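Local coordinates for phenazine biosynthesis protein PhzF family (Enterococcus faecalis, PDB 1S7J) that is of unsettled exact function but probably acts as an isomerase, at residues Ile123-Glu128 with Tyr138-Gly143; Leu133-Tyr138 with Phe148-Glu153; Glu154-Ile159 with Asp185-Thr190; Val173-Thr178 with Arg189-Lys194; Gln220-Ala225 with Thr236-Glu241. One frame throughout, in Å; residues are numbered along the deposited sequence.

Contact 1: Ile123-Glu128 with Tyr138-Gly143; sequences IPILPE and YEAYLG
I123 runs antiparallel to A140-Y141, its CA 4.6 Å from the CA of Y141, and a single backbone bond joins the two segments: I123 N donates to A140 O at 3.0 Å. This donor sits well above the carbonyl plane, 55° out of it. The contact is the exit from a short antiparallel pairing, strand 121-122 with strand 139-142, into helix 127-133. An inverse gamma turn centred on I125 redirects the backbone, and L126 stands at the N-cap of the helix. P124 points away from strand 139-142; with no N-H to offer, proline fits an exposed position in this non-repetitive link.

Between the two isoleucines sits the methyl of A140. I123 CG2 presses on A140 CB at 3.3 Å, closer than usual for two carbons, and I125 CG1 meets the same CB at 3.8 Å; a small residue suits a strand position approached so nearly. Further along, I123 CD1 reaches L142 CB at 3.9 Å. E139 and Y141 point away from I123-E128, and there Y141 OH donates to E139 OE1, which Y213 also binds. In I125, chi1 (-52°) sets CG1 beside the backbone N, and chi2, near 180°, carries CD1 outward to 3.5 Å from Y138 O.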
# COMPACT_ATOMS: atom_id res chain seq x y z
N ILE A 123 18.79 1.11 14.39
CA ILE A 123 18.25 1.86 15.50
C ILE A 123 18.37 0.98 16.74
O ILE A 123 18.53 -0.25 16.63
CB ILE A 123 16.78 2.27 15.24
CG1 ILE A 123 16.52 3.68 15.77
CG2 ILE A 123 15.79 1.27 15.82
CD1 ILE A 123 17.22 4.79 14.99
N PRO A 124 18.44 1.59 17.95
CA PRO A 124 18.56 0.80 19.18
C PRO A 124 17.27 0.00 19.44
O PRO A 124 16.17 0.51 19.26
CB PRO A 124 18.75 1.88 20.26
CG PRO A 124 19.40 3.01 19.50
CD PRO A 124 18.62 3.03 18.22
N ILE A 125 17.43 -1.26 19.84
CA ILE A 125 16.29 -2.13 20.13
C ILE A 125 15.77 -1.89 21.56
O ILE A 125 16.23 -2.54 22.52
CB ILE A 125 16.65 -3.62 19.98
CG1 ILE A 125 17.30 -3.88 18.63
CG2 ILE A 125 15.39 -4.48 20.14
CD1 ILE A 125 17.74 -5.32 18.42
N LEU A 126 14.85 -0.95 21.70
CA LEU A 126 14.27 -0.63 23.00
C LEU A 126 13.33 -1.74 23.46
O LEU A 126 12.59 -2.32 22.64
CB LEU A 126 13.52 0.70 22.93
CG LEU A 126 14.31 1.86 22.35
CD1 LEU A 126 13.50 3.15 22.47
CD2 LEU A 126 15.65 1.99 23.09
N PRO A 127 13.35 -2.08 24.76
CA PRO A 127 12.48 -3.13 25.29
C PRO A 127 11.00 -2.76 25.22
O PRO A 127 10.14 -3.64 25.25
CB PRO A 127 12.98 -3.29 26.73
CG PRO A 127 13.50 -1.93 27.06
CD PRO A 127 14.24 -1.55 25.81
N GLU A 128 10.72 -1.46 25.16
CA GLU A 128 9.34 -0.99 25.06
C GLU A 128 8.78 -1.34 23.68
O GLU A 128 7.57 -1.29 23.46
CB GLU A 128 9.26 0.52 25.30
CG GLU A 128 9.99 1.36 24.26
CD GLU A 128 9.92 2.84 24.56
OE1 GLU A 128 10.67 3.29 25.44
OE2 GLU A 128 9.11 3.55 23.92
N TYR A 138 14.71 -9.04 16.72
CA TYR A 138 16.11 -9.38 16.45
C TYR A 138 16.94 -8.20 15.93
O TYR A 138 18.13 -8.07 16.26
CB TYR A 138 16.18 -10.54 15.46
CG TYR A 138 15.67 -11.84 16.01
CD1 TYR A 138 14.40 -11.93 16.61
CD2 TYR A 138 16.45 -13.00 15.95
CE1 TYR A 138 13.93 -13.14 17.14
CE2 TYR A 138 15.99 -14.21 16.48
CZ TYR A 138 14.73 -14.27 17.07
OH TYR A 138 14.29 -15.47 17.60
N GLU A 139 16.33 -7.36 15.09
CA GLU A 139 17.01 -6.21 14.51
C GLU A 139 16.05 -5.03 14.45
O GLU A 139 14.83 -5.21 14.37
CB GLU A 139 17.50 -6.55 13.10
CG GLU A 139 18.27 -7.88 13.00
CD GLU A 139 18.71 -8.22 11.58
OE1 GLU A 139 18.78 -7.31 10.73
OE2 GLU A 139 18.99 -9.42 11.33
N ALA A 140 16.59 -3.82 14.52
CA ALA A 140 15.76 -2.62 14.46
C ALA A 140 16.38 -1.59 13.53
O ALA A 140 17.61 -1.50 13.42
CB ALA A 140 15.57 -2.04 15.85
N TYR A 141 15.53 -0.86 12.81
CA TYR A 141 15.97 0.17 11.86
C TYR A 141 14.93 1.28 11.80
O TYR A 141 13.82 1.13 12.32
CB TYR A 141 16.13 -0.44 10.47
CG TYR A 141 17.07 -1.62 10.38
CD1 TYR A 141 16.60 -2.92 10.53
CD2 TYR A 141 18.42 -1.45 10.08
CE1 TYR A 141 17.45 -4.03 10.40
CE2 TYR A 141 19.28 -2.54 9.94
CZ TYR A 141 18.78 -3.83 10.10
OH TYR A 141 19.63 -4.92 9.92
N LEU A 142 15.29 2.41 11.18
CA LEU A 142 14.36 3.52 11.05
C LEU A 142 14.38 4.12 9.64
O LEU A 142 15.40 4.12 8.96
CB LEU A 142 14.64 4.60 12.12
CG LEU A 142 13.66 5.77 12.44
CD1 LEU A 142 13.90 6.95 11.52
CD2 LEU A 142 12.20 5.32 12.42
N GLY A 143 13.21 4.55 9.21
CA GLY A 143 13.03 5.17 7.92
C GLY A 143 11.83 6.05 8.17
O GLY A 143 11.82 6.83 9.14

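Contact 2: Leu133-Tyr138 with Phe148-Glu153; sequences LGTKIY and FVLKDE
I137 and Y138 meet F148-K151 in a partly buried contact where the chain, leaving helix 127-133, comes back alongside the end of strand 146-149. One backbone bond fixes the approach: Y138 N donates to V149 O at 2.9 Å, nearly along the C=O axis. I137 lays its CD1 over one face of the F148 ring, a CH-pi contact 3.9 Å from the centroid, while its CG2 packs on F148 CB. L133 CD2 touches F148 CD1 obliquely at 3.8 Å, so the F148 ring is met by aliphatic carbons of both I137 and L133. T135 CG2 adds a contact to L150 CG.

A water, also bonded to T135 OG1, donates to K136 O and accepts from K151 N at 2.6 Å, bridging two atoms 4.5 Å apart. Y138 and K151 run alongside each other in the same direction, with Y138 OH 3.5 Å from K151 CG; the methylene chain offers the phenol an apolar flank. K136 and Y138 form a cation-pi pair, with K136 CE over the centre of one ring face. G134, whose positive phi favours glycine, is the C-prime residue of the Schellman motif that ends helix 127-133 before the chain returns to the sheet.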
# COMPACT_ATOMS: atom_id res chain seq x y z
N LEU A 133 4.85 -5.12 20.73
CA LEU A 133 4.73 -6.20 19.73
C LEU A 133 4.36 -7.51 20.38
O LEU A 133 3.65 -8.33 19.78
CB LEU A 133 6.04 -6.38 18.99
CG LEU A 133 6.19 -5.81 17.58
CD1 LEU A 133 5.62 -4.40 17.48
CD2 LEU A 133 7.65 -5.85 17.21
N GLY A 134 4.89 -7.73 21.58
CA GLY A 134 4.64 -8.96 22.28
C GLY A 134 5.51 -10.08 21.74
O GLY A 134 5.10 -11.24 21.69
N THR A 135 6.73 -9.73 21.33
CA THR A 135 7.66 -10.72 20.80
C THR A 135 9.07 -10.17 20.76
O THR A 135 9.29 -8.98 21.06
CB THR A 135 7.24 -11.17 19.36
OG1 THR A 135 7.97 -12.34 18.99
CG2 THR A 135 7.51 -10.04 18.35
N LYS A 136 10.04 -11.02 20.44
CA LYS A 136 11.43 -10.61 20.36
C LYS A 136 11.78 -9.97 19.01
O LYS A 136 11.50 -10.53 17.95
CB LYS A 136 12.37 -11.79 20.61
CG LYS A 136 13.85 -11.40 20.60
CD LYS A 136 14.76 -12.61 20.58
CE LYS A 136 16.23 -12.19 20.56
NZ LYS A 136 17.15 -13.36 20.49
N ILE A 137 12.40 -8.80 19.09
CA ILE A 137 12.84 -8.05 17.92
C ILE A 137 14.35 -8.30 17.76
O ILE A 137 15.15 -7.88 18.60
CB ILE A 137 12.60 -6.53 18.13
CG1 ILE A 137 11.10 -6.25 18.24
CG2 ILE A 137 13.25 -5.73 17.01
CD1 ILE A 137 10.77 -4.82 18.58
N TYR A 138 14.71 -9.04 16.72
CA TYR A 138 16.11 -9.38 16.45
C TYR A 138 16.94 -8.20 15.93
O TYR A 138 18.13 -8.07 16.26
CB TYR A 138 16.18 -10.54 15.46
CG TYR A 138 15.67 -11.84 16.01
CD1 TYR A 138 14.40 -11.93 16.61
CD2 TYR A 138 16.45 -13.00 15.95
CE1 TYR A 138 13.93 -13.14 17.14
CE2 TYR A 138 15.99 -14.21 16.48
CZ TYR A 138 14.73 -14.27 17.07
OH TYR A 138 14.29 -15.47 17.60
N PHE A 148 11.21 -3.43 12.38
CA PHE A 148 11.68 -4.53 13.22
C PHE A 148 11.72 -5.86 12.49
O PHE A 148 10.82 -6.17 11.73
CB PHE A 148 10.80 -4.66 14.46
CG PHE A 148 10.55 -3.37 15.16
CD1 PHE A 148 9.25 -2.92 15.37
CD2 PHE A 148 11.61 -2.59 15.62
CE1 PHE A 148 9.00 -1.71 16.01
CE2 PHE A 148 11.38 -1.38 16.27
CZ PHE A 148 10.07 -0.94 16.47
N VAL A 149 12.76 -6.63 12.74
CA VAL A 149 12.89 -7.95 12.13
C VAL A 149 12.57 -8.97 13.21
O VAL A 149 13.07 -8.88 14.33
CB VAL A 149 14.32 -8.17 11.58
CG1 VAL A 149 14.43 -9.53 10.91
CG2 VAL A 149 14.68 -7.05 10.59
N LEU A 150 11.69 -9.91 12.89
CA LEU A 150 11.28 -10.93 13.85
C LEU A 150 11.82 -12.31 13.54
O LEU A 150 12.51 -12.51 12.54
CB LEU A 150 9.75 -10.95 13.95
CG LEU A 150 9.01 -9.88 14.79
CD1 LEU A 150 9.70 -8.52 14.77
CD2 LEU A 150 7.58 -9.77 14.29
N LYS A 151 11.49 -13.27 14.40
CA LYS A 151 11.95 -14.65 14.27
C LYS A 151 11.66 -15.36 12.93
O LYS A 151 12.59 -15.81 12.26
CB LYS A 151 11.40 -15.50 15.43
CG LYS A 151 11.91 -16.94 15.44
CD LYS A 151 11.27 -17.76 16.55
CE LYS A 151 11.73 -19.21 16.49
NZ LYS A 151 11.16 -20.05 17.59
N ASP A 152 10.39 -15.48 12.58
CA ASP A 152 9.99 -16.14 11.32
C ASP A 152 8.63 -15.68 10.82
O ASP A 152 8.04 -14.75 11.38
CB ASP A 152 9.99 -17.68 11.50
CG ASP A 152 9.23 -18.15 12.76
OD1 ASP A 152 8.47 -17.37 13.37
OD2 ASP A 152 9.41 -19.33 13.14
N GLU A 153 8.12 -16.32 9.76
CA GLU A 153 6.81 -15.93 9.22
C GLU A 153 5.70 -16.26 10.20
O GLU A 153 4.74 -15.50 10.34
CB GLU A 153 6.54 -16.63 7.89
CG GLU A 153 5.19 -16.24 7.29
CD GLU A 153 4.85 -16.96 5.99
OE1 GLU A 153 3.65 -17.05 5.67
OE2 GLU A 153 5.78 -17.42 5.28
O HOH W 1 10.28 -12.90 16.72

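Contact 3: Glu154-Ile159 with Asp185-Thr190; sequences ETVAKI and DFVSRT
The guanidinium of R189 meets V156 and I159 at the C-terminal end of helix 153-158. V156 O approaches the edge of the group, while I159 O comes in obliquely; both accept from NH2. R189 NH2 lies 3.0 Å from V156 O, in that carbonyl's plane. The same R189 NH2 is 3.0 Å from I159 O. Both oxygens are tilted from the guanidinium plane, V156 O the less. A157 O is also near, but its angle is too poor for a bond. A water lies in plane at the edge, accepting from R189 NH1 and donating to I159 O at 3.1 Å, and NH1 makes its strongest contact, a salt bridge, with E199. Arginine suits the place because one terminal nitrogen can serve two carbonyls where the helix supplies no further N-H donors; the positive charge would also be favoured by the helix dipole.

The axes of helix segment 154-158 and strand segment 186-190 come within 8.5 Å, nearly parallel, the helix forming an outer layer on the sheet. V187 and R189 point toward this helix, whereas F186 and S188 meet helix 207-218 on the other face, an alternation consistent with the barrel around a central helix of the diaminopimelate epimerase-like fold. The V156 and R189 side chains pass antiparallel, V156 CG1 touching R189 CD at 3.9 Å. The arginine chain bends at chi3 (64°), placing NE, and R189 CD itself comes 3.1 Å from V156 O. V156 CG2 also makes a looser apolar contact with V187 CG2 at 4.5 Å.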
# COMPACT_ATOMS: atom_id res chain seq x y z
N GLU A 154 5.81 -17.41 10.85
CA GLU A 154 4.83 -17.85 11.81
C GLU A 154 4.66 -16.81 12.93
O GLU A 154 3.54 -16.56 13.39
CB GLU A 154 5.23 -19.19 12.42
CG GLU A 154 4.07 -19.86 13.19
CD GLU A 154 4.55 -20.97 14.10
OE1 GLU A 154 5.75 -20.94 14.49
OE2 GLU A 154 3.74 -21.86 14.44
N THR A 155 5.76 -16.22 13.36
CA THR A 155 5.71 -15.22 14.43
C THR A 155 5.13 -13.88 13.96
O THR A 155 4.43 -13.21 14.72
CB THR A 155 7.12 -14.98 15.04
OG1 THR A 155 7.62 -16.21 15.61
CG2 THR A 155 7.05 -13.91 16.13
N VAL A 156 5.45 -13.50 12.73
CA VAL A 156 4.96 -12.24 12.17
C VAL A 156 3.45 -12.31 12.03
O VAL A 156 2.73 -11.38 12.42
CB VAL A 156 5.61 -11.97 10.77
CG1 VAL A 156 5.02 -10.73 10.15
CG2 VAL A 156 7.10 -11.80 10.92
N ALA A 157 2.99 -13.40 11.45
CA ALA A 157 1.59 -13.65 11.23
C ALA A 157 0.79 -13.70 12.54
O ALA A 157 -0.24 -13.05 12.67
CB ALA A 157 1.41 -14.95 10.47
N LYS A 158 1.32 -14.45 13.51
CA LYS A 158 0.67 -14.65 14.80
C LYS A 158 0.55 -13.48 15.79
O LYS A 158 -0.42 -13.42 16.55
CB LYS A 158 1.29 -15.86 15.52
CG LYS A 158 0.88 -17.23 14.93
CD LYS A 158 0.66 -18.31 15.99
CE LYS A 158 -0.22 -19.44 15.44
NZ LYS A 158 0.32 -20.08 14.21
N ILE A 159 1.50 -12.55 15.78
CA ILE A 159 1.46 -11.43 16.73
C ILE A 159 0.22 -10.55 16.73
O ILE A 159 -0.43 -10.34 15.69
CB ILE A 159 2.70 -10.50 16.62
CG1 ILE A 159 2.75 -9.81 15.25
CG2 ILE A 159 3.97 -11.27 16.92
CD1 ILE A 159 3.62 -8.56 15.22
N ASP A 185 10.10 -15.09 -0.36
CA ASP A 185 11.37 -14.52 0.11
C ASP A 185 11.27 -13.81 1.46
O ASP A 185 12.13 -14.01 2.33
CB ASP A 185 12.01 -13.62 -0.96
CG ASP A 185 12.67 -14.42 -2.09
OD1 ASP A 185 13.02 -15.61 -1.87
OD2 ASP A 185 12.84 -13.87 -3.19
N PHE A 186 10.25 -12.98 1.63
CA PHE A 186 10.05 -12.28 2.89
C PHE A 186 8.60 -11.87 3.10
O PHE A 186 7.85 -11.67 2.14
CB PHE A 186 10.98 -11.06 3.00
CG PHE A 186 10.58 -9.89 2.13
CD1 PHE A 186 11.18 -9.70 0.89
CD2 PHE A 186 9.67 -8.94 2.59
CE1 PHE A 186 10.88 -8.57 0.11
CE2 PHE A 186 9.37 -7.81 1.83
CZ PHE A 186 9.98 -7.63 0.59
N VAL A 187 8.20 -11.76 4.36
CA VAL A 187 6.85 -11.37 4.73
C VAL A 187 6.86 -10.13 5.60
O VAL A 187 7.87 -9.81 6.20
CB VAL A 187 6.14 -12.50 5.50
CG1 VAL A 187 5.76 -13.62 4.55
CG2 VAL A 187 7.04 -13.03 6.60
N SER A 188 5.73 -9.46 5.70
CA SER A 188 5.65 -8.26 6.52
C SER A 188 4.23 -8.00 6.97
O SER A 188 3.31 -8.75 6.64
CB SER A 188 6.17 -7.05 5.74
OG SER A 188 5.36 -6.76 4.60
N ARG A 189 4.08 -6.97 7.80
CA ARG A 189 2.80 -6.49 8.32
C ARG A 189 3.09 -5.05 8.70
O ARG A 189 4.17 -4.76 9.21
CB ARG A 189 2.34 -7.28 9.55
CG ARG A 189 1.80 -8.66 9.24
CD ARG A 189 1.35 -9.38 10.48
NE ARG A 189 0.23 -8.71 11.14
CZ ARG A 189 -0.41 -9.19 12.21
NH1 ARG A 189 -1.41 -8.51 12.73
NH2 ARG A 189 -0.03 -10.34 12.75
N THR A 190 2.18 -4.14 8.42
CA THR A 190 2.41 -2.75 8.73
C THR A 190 1.33 -2.13 9.60
O THR A 190 0.13 -2.24 9.31
CB THR A 190 2.63 -1.90 7.42
OG1 THR A 190 1.42 -1.85 6.65
CG2 THR A 190 3.73 -2.53 6.57
O HOH W 2 -2.91 -8.45 15.29

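Contact 4: Val173-Thr178 with Arg189-Lys194; sequences VGVIVT and RTFFPK
V173 turns its carbonyl oxygen toward the aliphatic chain of K194, with V173 O 3.6 Å from K194 CB; that chain is extended, and its NZ goes on to bond L169 O and G172 O. G174 follows, its CA 3.5 Å from F192 CD2 and 3.2 Å from F191 O. Glycine fits because a side chain would have to point into this very space, already taken by the ring and the carbonyl.

At V175 the regular antiparallel pairing begins. V175 and F191 form a hydrogen-bonded pair, both bonds 2.9 Å between N and O, and F191 N to V175 O is nearly straight at 172°. V175 CG1 meets F191 CD2, crossing obliquely. I176 pairs with T190 without hydrogen bonds, the two side chains lying side by side with I176 CG1 4.2 Å from T190 CG2. V177 and R189 close the register as another hydrogen-bonded pair. V177 CG2 rests on R189 CB at 3.5 Å, and V177 CG1 meets F191 CE2 at 3.8 Å, those side chains crossing at about a right angle. Beta-branched residues suit such extended backbone.

The two strands form a beta hairpin. Strand 146-149 lies parallel along the other edge of strand 175-180, helix 207-218 covers I176 and T178, and L166 of helix 163-168 packs on V175 and F191.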
# COMPACT_ATOMS: atom_id res chain seq x y z
N VAL A 173 6.42 6.94 11.74
CA VAL A 173 5.01 7.24 11.52
C VAL A 173 4.26 5.94 11.79
O VAL A 173 3.16 5.94 12.36
CB VAL A 173 4.75 7.68 10.05
CG1 VAL A 173 3.25 7.94 9.83
CG2 VAL A 173 5.57 8.92 9.72
N GLY A 174 4.85 4.84 11.35
CA GLY A 174 4.25 3.55 11.55
C GLY A 174 5.26 2.55 12.06
O GLY A 174 6.32 2.94 12.56
N VAL A 175 4.94 1.28 11.94
CA VAL A 175 5.81 0.21 12.39
C VAL A 175 5.73 -0.94 11.41
O VAL A 175 4.64 -1.38 11.01
CB VAL A 175 5.39 -0.30 13.80
CG1 VAL A 175 6.19 -1.54 14.18
CG2 VAL A 175 5.59 0.81 14.84
N ILE A 176 6.89 -1.42 10.99
CA ILE A 176 6.97 -2.52 10.06
C ILE A 176 7.61 -3.68 10.76
O ILE A 176 8.50 -3.49 11.59
CB ILE A 176 7.85 -2.16 8.83
CG1 ILE A 176 7.29 -0.92 8.11
CG2 ILE A 176 7.92 -3.34 7.87
CD1 ILE A 176 8.14 -0.44 6.96
N VAL A 177 7.13 -4.88 10.47
CA VAL A 177 7.66 -6.10 11.05
C VAL A 177 7.92 -7.04 9.88
O VAL A 177 7.09 -7.14 8.97
CB VAL A 177 6.67 -6.73 12.09
CG1 VAL A 177 6.47 -5.79 13.28
CG2 VAL A 177 5.34 -7.02 11.43
N THR A 178 9.05 -7.72 9.90
CA THR A 178 9.42 -8.63 8.80
C THR A 178 10.04 -9.92 9.30
O THR A 178 10.27 -10.10 10.49
CB THR A 178 10.46 -7.96 7.87
OG1 THR A 178 10.41 -6.53 8.01
CG2 THR A 178 10.19 -8.32 6.45
N ARG A 189 4.08 -6.97 7.80
CA ARG A 189 2.80 -6.49 8.32
C ARG A 189 3.09 -5.05 8.70
O ARG A 189 4.17 -4.76 9.21
CB ARG A 189 2.34 -7.28 9.55
CG ARG A 189 1.80 -8.66 9.24
CD ARG A 189 1.35 -9.38 10.48
NE ARG A 189 0.23 -8.71 11.14
CZ ARG A 189 -0.41 -9.19 12.21
NH1 ARG A 189 -1.41 -8.51 12.73
NH2 ARG A 189 -0.03 -10.34 12.75
N THR A 190 2.18 -4.14 8.42
CA THR A 190 2.41 -2.75 8.73
C THR A 190 1.33 -2.13 9.60
O THR A 190 0.13 -2.24 9.31
CB THR A 190 2.63 -1.90 7.42
OG1 THR A 190 1.42 -1.85 6.65
CG2 THR A 190 3.73 -2.53 6.57
N PHE A 191 1.75 -1.52 10.71
CA PHE A 191 0.82 -0.89 11.65
C PHE A 191 0.99 0.62 11.66
O PHE A 191 2.10 1.13 11.69
CB PHE A 191 1.06 -1.43 13.08
CG PHE A 191 1.32 -2.91 13.13
CD1 PHE A 191 0.34 -3.83 12.75
CD2 PHE A 191 2.55 -3.40 13.56
CE1 PHE A 191 0.59 -5.20 12.77
CE2 PHE A 191 2.81 -4.76 13.59
CZ PHE A 191 1.83 -5.67 13.19
N PHE A 192 -0.13 1.34 11.65
CA PHE A 192 -0.10 2.80 11.66
C PHE A 192 -1.12 3.39 12.65
O PHE A 192 -1.99 4.16 12.26
CB PHE A 192 -0.38 3.35 10.25
CG PHE A 192 0.63 2.94 9.23
CD1 PHE A 192 0.43 1.80 8.44
CD2 PHE A 192 1.81 3.67 9.06
CE1 PHE A 192 1.39 1.41 7.50
CE2 PHE A 192 2.77 3.28 8.13
CZ PHE A 192 2.56 2.15 7.34
N PRO A 193 -0.99 3.04 13.96
CA PRO A 193 -1.93 3.55 14.97
C PRO A 193 -1.85 5.06 15.14
O PRO A 193 -2.83 5.70 15.54
CB PRO A 193 -1.50 2.81 16.22
CG PRO A 193 -0.04 2.62 16.02
CD PRO A 193 0.03 2.19 14.58
N LYS A 194 -0.68 5.64 14.85
CA LYS A 194 -0.51 7.08 14.96
C LYS A 194 -1.41 7.79 13.95
O LYS A 194 -1.77 8.97 14.13
CB LYS A 194 0.94 7.47 14.68
CG LYS A 194 1.94 6.95 15.69
CD LYS A 194 3.29 7.64 15.52
CE LYS A 194 4.30 7.16 16.54
NZ LYS A 194 5.58 7.92 16.46

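Contact 5: Gln220-Ala225 with Thr236-Glu241; sequences QTTLSA and TCEVKE
C237 and L223 form the hydrogen-bonded pair of an antiparallel beta hairpin, in which T236 with S224 is a further, non-hydrogen-bonded bridge. The N-to-C directions of segments 222-225 and 236-240 differ by 150°. C237 N donates to L223 O at 2.8 Å, and C237 O accepts from L223 N at 2.9 Å, the latter donor lying 39° out of the carbonyl plane. The C237 side chain sits on the buried face with L223. C237 CB packs against L223 CB, and SG reaches A225 CB at 4.0 Å; a small, weakly polar thiol suits this apolar neighbourhood.

E238 turns to the opposite face, paired with T222 without hydrogen bonds. CG of E238 is anti to the backbone N (chi1 -171°), which brings it 3.9 Å from T222 CG2, the two side chains crossing. This face is more exposed, which suits the polar ends of E238 and T222 while their carbons meet. The backbone is close as well, with E238 CA 3.3 Å from T221 O in a CA-H...O contact.

V239 donates to the same oxygen, V239 N to T221 O measuring a short 2.6 Å. Its CG2 touches L223 CD1 at 4.2 Å, extending the apolar face, and its carbonyl oxygen lies 3.3 Å from T221 CG2.

Helix 207-218 covers the L223, C237 and V239 face, with W214 and L218 on L223 and I211 on C237 and V239. Strand 186-192 runs parallel beside strand 222-227, while strand 243-259 flanks strand 234-240 antiparallel.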
# COMPACT_ATOMS: atom_id res chain seq x y z
N GLN A 220 19.81 -10.38 -3.71
CA GLN A 220 19.01 -10.63 -4.92
C GLN A 220 18.49 -9.34 -5.55
O GLN A 220 18.44 -8.29 -4.89
CB GLN A 220 17.81 -11.54 -4.59
CG GLN A 220 18.20 -12.92 -4.10
CD GLN A 220 17.03 -13.72 -3.59
OE1 GLN A 220 17.17 -14.91 -3.28
NE2 GLN A 220 15.87 -13.09 -3.49
N THR A 221 18.14 -9.43 -6.83
CA THR A 221 17.60 -8.29 -7.57
C THR A 221 16.08 -8.41 -7.54
O THR A 221 15.36 -7.41 -7.49
CB THR A 221 18.06 -8.30 -9.06
OG1 THR A 221 19.49 -8.31 -9.12
CG2 THR A 221 17.52 -7.07 -9.79
N THR A 222 15.60 -9.66 -7.59
CA THR A 222 14.17 -9.93 -7.55
C THR A 222 13.79 -10.78 -6.35
O THR A 222 14.47 -11.76 -6.02
CB THR A 222 13.68 -10.60 -8.86
OG1 THR A 222 14.49 -11.76 -9.15
CG2 THR A 222 13.77 -9.63 -10.01
N LEU A 223 12.72 -10.38 -5.67
CA LEU A 223 12.24 -11.08 -4.51
C LEU A 223 10.74 -11.24 -4.52
O LEU A 223 10.02 -10.41 -5.09
CB LEU A 223 12.62 -10.33 -3.23
CG LEU A 223 14.07 -9.96 -2.95
CD1 LEU A 223 14.23 -8.45 -3.07
CD2 LEU A 223 14.46 -10.43 -1.56
N SER A 224 10.27 -12.31 -3.92
CA SER A 224 8.85 -12.58 -3.80
C SER A 224 8.48 -12.19 -2.35
O SER A 224 9.24 -12.48 -1.41
CB SER A 224 8.55 -14.06 -4.10
OG SER A 224 9.52 -14.93 -3.52
N ALA A 225 7.37 -11.49 -2.18
CA ALA A 225 6.95 -11.06 -0.85
C ALA A 225 5.47 -11.31 -0.58
O ALA A 225 4.68 -11.52 -1.50
CB ALA A 225 7.27 -9.60 -0.66
N THR A 236 5.33 -8.87 -6.03
CA THR A 236 6.54 -9.31 -6.72
C THR A 236 7.45 -8.07 -6.68
O THR A 236 7.03 -6.96 -7.04
CB THR A 236 6.25 -9.78 -8.17
OG1 THR A 236 7.39 -10.49 -8.67
CG2 THR A 236 5.91 -8.62 -9.08
N CYS A 237 8.64 -8.24 -6.13
CA CYS A 237 9.59 -7.14 -5.96
C CYS A 237 10.83 -7.16 -6.83
O CYS A 237 11.38 -8.22 -7.15
CB CYS A 237 10.01 -7.08 -4.51
SG CYS A 237 8.64 -7.10 -3.41
N GLU A 238 11.32 -5.97 -7.16
CA GLU A 238 12.53 -5.83 -7.94
C GLU A 238 13.36 -4.66 -7.46
O GLU A 238 12.83 -3.59 -7.11
CB GLU A 238 12.24 -5.67 -9.44
CG GLU A 238 13.52 -5.75 -10.28
CD GLU A 238 13.33 -5.29 -11.70
OE1 GLU A 238 12.80 -6.08 -12.51
OE2 GLU A 238 13.73 -4.14 -12.02
N VAL A 239 14.67 -4.86 -7.42
CA VAL A 239 15.59 -3.83 -7.01
C VAL A 239 16.28 -3.21 -8.21
O VAL A 239 16.81 -3.92 -9.07
CB VAL A 239 16.68 -4.38 -6.05
CG1 VAL A 239 17.60 -3.25 -5.60
CG2 VAL A 239 16.03 -5.04 -4.85
N LYS A 240 16.17 -1.91 -8.31
CA LYS A 240 16.81 -1.15 -9.36
C LYS A 240 17.75 -0.21 -8.61
O LYS A 240 17.72 -0.11 -7.37
CB LYS A 240 15.76 -0.31 -10.14
CG LYS A 240 15.02 -1.06 -11.25
CD LYS A 240 13.84 -0.23 -11.80
CE LYS A 240 14.25 1.19 -12.22
NZ LYS A 240 13.08 2.09 -12.54
N GLU A 241 18.61 0.49 -9.33
CA GLU A 241 19.57 1.36 -8.72
C GLU A 241 18.75 2.54 -8.26
O GLU A 241 18.10 3.17 -9.17
CB GLU A 241 20.46 1.79 -9.84
CG GLU A 241 21.73 1.00 -9.97
CD GLU A 241 21.47 -0.48 -10.24
OE1 GLU A 241 21.16 -0.81 -11.40
OE2 GLU A 241 21.57 -1.29 -9.30

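Contacts 1, 2 and 4 follow one another across neighbouring strands, and contact 3 sets helix 153-158 against them. Contacts 1 and 2 share Y138 and are joined by the probable bond V149 N to E139 O, 3.0 Å. Contact 2 passes to contact 4 through F148 N and I176 O, 2.8 Å apart, and packs on contact 3 where L150 CD2 meets V156 CG2 at 4.0 Å. Contacts 3 and 4 share R189 and T190 on strand 186-192. D185 OD2 ties contact 3 to contact 5, probably bonding S224 N and Q220 NE2, each at 3.1 Å. Contact 4 comes near the predicted active site: the side chain of F192 lies about 9 Å from that of E46.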